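Local coordinates for cytosolic IMP-GMP specific 5'-nucleotidase (Legionella pneumophila subsp. pneumophila, PDB 4OHF), which probably hydrolyses the 5'-phosphate ester of nucleoside monophosphates such as IMP and GMP, releasing nucleoside and phosphate, as a magnesium-binding cytosolic nucleotidase of the HAD clan, at residues B[360-365]-B[375-380]. Numbering follows the deposited sequence.
Sequences DLCTRS and QEIHDL
L361 and I377 face each other across two nearly antiparallel helical turns, 360-365 and 375-380, whose axes approach to 10.0 Å at an angle of 148° between their N-to-C directions. The L361 side chain points toward the other helix and makes its main contacts with I377 and E376. Near its backbone, CB of L361 packs on CG2 of I377 at 3.9 Å. CB of I377 points toward the facing helix, with CG2 anti to the carbonyl carbon beside the backbone N, while CG1 sits between N and C (chi1 64°) and carries the end of the side chain away from L361. Farther out, CD1 of L361 lies across the E376 side chain, the two side chains crossing at about a right angle. This one methyl meets CB of E376 at 3.9 Å and its CD at 3.5 Å, an apolar group set against both the aliphatic part and the carboxylate end of an acidic residue. The pairing belongs to the distal end of a long antiparallel helical hairpin, formed by helices 338-367 and 374-399, that projects from the HAD-type body far from the magnesium and GMP sites. Y373, in the connection between the helices, touches L361 and S365, while L380 continues the interface onto L354, K357 and Y358 of the first helix, and E376 also touches K357. Beside the central pair, SG of C362 makes a looser contact with CG2 of I377 at 4.3 Å; C362 also packs on M443 of the second subunit, and T363 on S441 of that subunit.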
ATOM      1  N   ASP B 360     -13.677   8.088 -48.163  1.00 52.95           N
ATOM      2  CA  ASP B 360     -13.012   8.909 -49.159  1.00 53.49           C
ATOM      3  C   ASP B 360     -13.970   9.624 -50.104  1.00 51.53           C
ATOM      4  O   ASP B 360     -13.752  10.789 -50.450  1.00 49.94           O
ATOM      5  CB  ASP B 360     -11.994   8.044 -49.912  1.00 57.11           C
ATOM      6  CG  ASP B 360     -10.878   7.517 -48.977  1.00 62.07           C
ATOM      7  OD1 ASP B 360     -10.207   6.505 -49.320  1.00 64.23           O
ATOM      8  OD2 ASP B 360     -10.674   8.126 -47.891  1.00 60.94           O
ATOM      9  N   LEU B 361     -15.032   8.950 -50.517  1.00 49.70           N
ATOM     10  CA  LEU B 361     -15.990   9.604 -51.391  1.00 49.85           C
ATOM     11  C   LEU B 361     -16.650  10.780 -50.664  1.00 49.33           C
ATOM     12  O   LEU B 361     -16.830  11.859 -51.243  1.00 49.21           O
ATOM     13  CB  LEU B 361     -17.055   8.620 -51.870  1.00 49.92           C
ATOM     14  CG  LEU B 361     -16.786   8.048 -53.261  1.00 53.01           C
ATOM     15  CD1 LEU B 361     -17.990   7.244 -53.730  1.00 53.09           C
ATOM     16  CD2 LEU B 361     -16.506   9.186 -54.233  1.00 52.73           C
ATOM     17  N   CYS B 362     -16.995  10.578 -49.394  1.00 48.14           N
ATOM     18  CA  CYS B 362     -17.634  11.630 -48.606  1.00 47.75           C
ATOM     19  C   CYS B 362     -16.726  12.828 -48.362  1.00 48.50           C
ATOM     20  O   CYS B 362     -17.164  13.979 -48.446  1.00 47.75           O
ATOM     21  CB  CYS B 362     -18.122  11.073 -47.270  1.00 45.34           C
ATOM     22  SG  CYS B 362     -19.631  10.079 -47.387  1.00 45.28           S
ATOM     23  N   THR B 363     -15.460  12.569 -48.064  1.00 50.47           N
ATOM     24  CA  THR B 363     -14.530  13.667 -47.825  1.00 52.77           C
ATOM     25  C   THR B 363     -14.189  14.360 -49.150  1.00 52.83           C
ATOM     26  O   THR B 363     -13.788  15.529 -49.172  1.00 52.79           O
ATOM     27  CB  THR B 363     -13.245  13.172 -47.119  1.00 52.00           C
ATOM     28  OG1 THR B 363     -12.390  12.519 -48.062  1.00 54.10           O
ATOM     29  CG2 THR B 363     -13.612  12.183 -46.039  1.00 49.62           C
ATOM     30  N   ARG B 364     -14.337  13.641 -50.256  1.00 53.06           N
ATOM     31  CA  ARG B 364     -14.085  14.266 -51.539  1.00 53.30           C
ATOM     32  C   ARG B 364     -15.223  15.250 -51.777  1.00 52.32           C
ATOM     33  O   ARG B 364     -14.977  16.431 -52.026  1.00 53.34           O
ATOM     34  CB  ARG B 364     -14.009  13.228 -52.659  1.00 54.64           C
ATOM     35  CG  ARG B 364     -12.579  12.720 -52.880  1.00 58.46           C
ATOM     36  CD  ARG B 364     -12.501  11.558 -53.873  1.00 62.53           C
ATOM     37  NE  ARG B 364     -12.671  11.988 -55.260  1.00 65.60           N
ATOM     38  CZ  ARG B 364     -12.721  11.158 -56.301  1.00 67.23           C
ATOM     39  NH1 ARG B 364     -12.616   9.843 -56.116  1.00 64.21           N
ATOM     40  NH2 ARG B 364     -12.870  11.647 -57.534  1.00 68.54           N
ATOM     41  N   SER B 365     -16.464  14.782 -51.661  1.00 49.37           N
ATOM     42  CA  SER B 365     -17.619  15.656 -51.869  1.00 48.36           C
ATOM     43  C   SER B 365     -17.566  16.907 -50.990  1.00 47.90           C
ATOM     44  O   SER B 365     -18.068  17.965 -51.368  1.00 45.82           O
ATOM     45  CB  SER B 365     -18.926  14.906 -51.594  1.00 48.04           C
ATOM     46  OG  SER B 365     -19.241  14.921 -50.215  1.00 49.21           O
ATOM     47  N   GLN B 375     -24.713  10.246 -55.552  1.00 63.41           N
ATOM     48  CA  GLN B 375     -25.441   9.035 -55.902  1.00 62.84           C
ATOM     49  C   GLN B 375     -24.738   7.806 -55.333  1.00 62.33           C
ATOM     50  O   GLN B 375     -25.333   7.023 -54.587  1.00 62.67           O
ATOM     51  CB  GLN B 375     -25.574   8.893 -57.416  1.00 64.06           C
ATOM     52  CG  GLN B 375     -26.445   7.715 -57.815  1.00 67.06           C
ATOM     53  CD  GLN B 375     -27.714   7.633 -56.971  1.00 68.97           C
ATOM     54  OE1 GLN B 375     -28.514   8.569 -56.934  1.00 69.50           O
ATOM     55  NE2 GLN B 375     -27.897   6.511 -56.284  1.00 70.27           N
ATOM     56  N   GLU B 376     -23.467   7.641 -55.684  1.00 60.93           N
ATOM     57  CA  GLU B 376     -22.690   6.505 -55.205  1.00 60.34           C
ATOM     58  C   GLU B 376     -22.698   6.425 -53.664  1.00 60.36           C
ATOM     59  O   GLU B 376     -22.968   5.368 -53.093  1.00 59.01           O
ATOM     60  CB  GLU B 376     -21.251   6.607 -55.728  1.00 59.73           C
ATOM     61  CG  GLU B 376     -20.591   5.266 -55.969  1.00 60.81           C
ATOM     62  CD  GLU B 376     -19.146   5.383 -56.411  1.00 60.44           C
ATOM     63  OE1 GLU B 376     -18.854   6.231 -57.281  1.00 60.63           O
ATOM     64  OE2 GLU B 376     -18.303   4.612 -55.896  1.00 60.76           O
ATOM     65  N   ILE B 377     -22.422   7.542 -52.992  1.00 60.08           N
ATOM     66  CA  ILE B 377     -22.401   7.546 -51.533  1.00 61.69           C
ATOM     67  C   ILE B 377     -23.671   6.952 -50.914  1.00 62.28           C
ATOM     68  O   ILE B 377     -23.596   6.202 -49.939  1.00 62.26           O
ATOM     69  CB  ILE B 377     -22.163   8.977 -50.968  1.00 62.55           C
ATOM     70  CG1 ILE B 377     -23.318   9.908 -51.346  1.00 65.60           C
ATOM     71  CG2 ILE B 377     -20.852   9.538 -51.507  1.00 60.26           C
ATOM     72  CD1 ILE B 377     -24.494   9.932 -50.345  1.00 68.34           C
ATOM     73  N   HIS B 378     -24.835   7.279 -51.478  1.00 62.99           N
ATOM     74  CA  HIS B 378     -26.103   6.757 -50.965  1.00 62.88           C
ATOM     75  C   HIS B 378     -26.189   5.230 -51.119  1.00 62.92           C
ATOM     76  O   HIS B 378     -26.746   4.546 -50.257  1.00 62.47           O
ATOM     77  CB  HIS B 378     -27.291   7.420 -51.681  1.00 63.11           C
ATOM     78  CG  HIS B 378     -28.623   6.860 -51.284  1.00 65.28           C
ATOM     79  ND1 HIS B 378     -29.307   5.939 -52.052  1.00 66.80           N
ATOM     80  CD2 HIS B 378     -29.383   7.064 -50.180  1.00 66.41           C
ATOM     81  CE1 HIS B 378     -30.430   5.603 -51.439  1.00 66.69           C
ATOM     82  NE2 HIS B 378     -30.500   6.271 -50.301  1.00 66.44           N
ATOM     83  N   ASP B 379     -25.645   4.702 -52.218  1.00 61.78           N
ATOM     84  CA  ASP B 379     -25.663   3.264 -52.452  1.00 60.63           C
ATOM     85  C   ASP B 379     -24.713   2.577 -51.490  1.00 60.32           C
ATOM     86  O   ASP B 379     -25.078   1.580 -50.862  1.00 60.38           O
ATOM     87  CB  ASP B 379     -25.290   2.947 -53.899  1.00 61.59           C
ATOM     88  CG  ASP B 379     -26.258   3.568 -54.890  1.00 62.86           C
ATOM     89  OD1 ASP B 379     -27.482   3.570 -54.612  1.00 61.19           O
ATOM     90  OD2 ASP B 379     -25.794   4.054 -55.946  1.00 63.15           O
ATOM     91  N   LEU B 380     -23.497   3.105 -51.364  1.00 59.10           N
ATOM     92  CA  LEU B 380     -22.544   2.536 -50.427  1.00 58.56           C
ATOM     93  C   LEU B 380     -23.225   2.426 -49.059  1.00 59.17           C
ATOM     94  O   LEU B 380     -23.051   1.438 -48.351  1.00 60.06           O
ATOM     95  CB  LEU B 380     -21.295   3.417 -50.298  1.00 57.23           C
ATOM     96  CG  LEU B 380     -20.164   3.360 -51.323  1.00 55.32           C
ATOM     97  CD1 LEU B 380     -19.708   1.917 -51.492  1.00 52.21           C
ATOM     98  CD2 LEU B 380     -20.627   3.940 -52.649  1.00 56.77           C
TER